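Local coordinates for ribonucleoside-diphosphate reductase (PDB 5IM3), which probably catalyses the reduction of ribonucleoside diphosphates to the deoxyribonucleotides needed for DNA synthesis, and binds dATP as an allosteric effector, at residues A[740-745]-A[862-867]. Sequence-based numbering, arbitrary orientation.
Sequences IEVDLS and AASRRQ
An Asx turn headed by D743, in the loop between helices 724-735 and 751-757, meets R865 and S864 on the C-terminal part of helix 856-866. The carboxylate of D743 lies over one face of the R865 guanidinium instead of meeting it edge on: the two planes are 27° apart and stacked, and D743 CB sits 3.4 Å above the centre of the guanidinium. The salt bridge is accordingly long, with D743 OD2 3.4 Å from R865 NH2, and no hydrogen bond accompanies it. With CG anti to the backbone N (chi1 -178°), the D743 carboxylate lies beside its own carbonyl carbon, on the side of S745. There OD1 accepts from S745 OG at 2.7 Å through its syn lone pair, while S745 N, 2.8 Å from D743 OD1, approaches from above the carboxylate plane. K868 forms a second salt bridge to D743 OD1, and this added positive charge would be expected to favour the ionised carboxylate. One residue earlier on both segments, V742 CG2 lies 3.6 Å from S864 OG, a van der Waals contact; that hydroxyl hydrogen-bonds to the backbone oxygen of R898. Helix 679-707 borders the contact, touching D743 through D686 and R865 through I682. An Asx turn whose aspartate side chain stacks on an arginine thus joins a connecting loop to a helix of the reductase barrel domain, away from the nucleotide sites.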
loop_
_atom_site.group_PDB
_atom_site.type_symbol
_atom_site.label_atom_id
_atom_site.label_comp_id
_atom_site.label_asym_id
_atom_site.label_seq_id
_atom_site.Cartn_x
_atom_site.Cartn_y
_atom_site.Cartn_z
ATOM N N ILE A 740 6.700 12.865 37.392
ATOM C CA ILE A 740 6.748 11.546 38.018
ATOM C C ILE A 740 5.653 11.460 39.070
ATOM O O ILE A 740 5.410 12.410 39.819
ATOM C CB ILE A 740 8.131 11.256 38.637
ATOM C CG1 ILE A 740 8.139 9.881 39.316
ATOM C CG2 ILE A 740 8.516 12.349 39.628
ATOM C CD1 ILE A 740 9.525 9.415 39.743
ATOM N N GLU A 741 4.998 10.304 39.121
ATOM C CA GLU A 741 3.987 10.027 40.134
ATOM C C GLU A 741 4.029 8.539 40.435
ATOM O O GLU A 741 3.855 7.721 39.529
ATOM C CB GLU A 741 2.597 10.448 39.660
ATOM C CG GLU A 741 1.492 10.157 40.656
ATOM C CD GLU A 741 0.158 10.718 40.220
ATOM O OE1 GLU A 741 0.069 11.947 40.014
ATOM O OE2 GLU A 741 -0.798 9.929 40.072
ATOM N N VAL A 742 4.268 8.194 41.695
ATOM C CA VAL A 742 4.376 6.804 42.117
ATOM C C VAL A 742 3.725 6.663 43.484
ATOM O O VAL A 742 3.792 7.575 44.315
ATOM C CB VAL A 742 5.848 6.331 42.141
ATOM C CG1 VAL A 742 6.702 7.261 42.978
ATOM C CG2 VAL A 742 5.957 4.897 42.649
ATOM N N ASP A 743 3.074 5.525 43.704
ATOM C CA ASP A 743 2.466 5.242 44.998
ATOM C C ASP A 743 3.540 5.138 46.073
ATOM O O ASP A 743 4.610 4.567 45.852
ATOM C CB ASP A 743 1.666 3.943 44.926
ATOM C CG ASP A 743 0.973 3.617 46.228
ATOM O OD1 ASP A 743 1.627 3.030 47.115
ATOM O OD2 ASP A 743 -0.225 3.944 46.364
ATOM N N LEU A 744 3.249 5.693 47.250
ATOM C CA LEU A 744 4.200 5.726 48.356
ATOM C C LEU A 744 3.671 5.010 49.595
ATOM O O LEU A 744 4.170 5.243 50.701
ATOM C CB LEU A 744 4.562 7.177 48.689
ATOM C CG LEU A 744 5.900 7.725 48.177
ATOM C CD1 LEU A 744 6.154 7.370 46.720
ATOM C CD2 LEU A 744 5.944 9.237 48.364
ATOM N N SER A 745 2.684 4.130 49.438
ATOM C CA SER A 745 2.082 3.468 50.584
ATOM C C SER A 745 3.050 2.458 51.195
ATOM O O SER A 745 3.962 1.948 50.539
ATOM C CB SER A 745 0.782 2.770 50.184
ATOM O OG SER A 745 1.033 1.673 49.324
ATOM N N ALA A 862 2.474 -2.526 38.183
ATOM C CA ALA A 862 2.989 -3.540 39.094
ATOM C C ALA A 862 4.496 -3.402 39.258
ATOM O O ALA A 862 5.018 -3.419 40.378
ATOM C CB ALA A 862 2.631 -4.933 38.580
ATOM N N ALA A 863 5.214 -3.262 38.141
ATOM C CA ALA A 863 6.658 -3.081 38.211
ATOM C C ALA A 863 7.010 -1.795 38.947
ATOM O O ALA A 863 7.993 -1.749 39.693
ATOM C CB ALA A 863 7.252 -3.081 36.805
ATOM N N SER A 864 6.203 -0.744 38.763
ATOM C CA SER A 864 6.463 0.522 39.445
ATOM C C SER A 864 6.457 0.352 40.959
ATOM O O SER A 864 7.293 0.932 41.660
ATOM C CB SER A 864 5.429 1.567 39.027
ATOM O OG SER A 864 5.603 2.770 39.756
ATOM N N ARG A 865 5.514 -0.427 41.486
ATOM C CA ARG A 865 5.425 -0.580 42.933
ATOM C C ARG A 865 6.465 -1.551 43.469
ATOM O O ARG A 865 6.908 -1.404 44.614
ATOM C CB ARG A 865 4.024 -1.032 43.332
ATOM C CG ARG A 865 3.027 0.107 43.370
ATOM C CD ARG A 865 1.692 -0.364 42.885
ATOM N NE ARG A 865 0.699 0.702 42.828
ATOM C CZ ARG A 865 -0.070 1.068 43.848
ATOM N NH1 ARG A 865 0.044 0.469 45.025
ATOM N NH2 ARG A 865 -0.952 2.047 43.690
ATOM N N ARG A 866 6.863 -2.545 42.675
ATOM C CA ARG A 866 7.972 -3.396 43.087
ATOM C C ARG A 866 9.264 -2.595 43.158
ATOM O O ARG A 866 10.078 -2.796 44.066
ATOM C CB ARG A 866 8.118 -4.577 42.126
ATOM C CG ARG A 866 7.066 -5.659 42.320
ATOM C CD ARG A 866 7.356 -6.879 41.460
ATOM N NE ARG A 866 7.234 -6.564 40.039
ATOM C CZ ARG A 866 6.143 -6.773 39.308
ATOM N NH1 ARG A 866 5.059 -7.317 39.848
ATOM N NH2 ARG A 866 6.139 -6.440 38.025
ATOM N N GLN A 867 9.451 -1.661 42.222
ATOM C CA GLN A 867 10.673 -0.869 42.167
ATOM C C GLN A 867 10.826 0.062 43.364
ATOM O O GLN A 867 11.925 0.572 43.598
ATOM C CB GLN A 867 10.705 -0.050 40.873
ATOM C CG GLN A 867 12.046 0.611 40.576
ATOM C CD GLN A 867 13.196 -0.376 40.561
ATOM O OE1 GLN A 867 13.347 -1.156 39.622
ATOM N NE2 GLN A 867 14.012 -0.350 41.609
#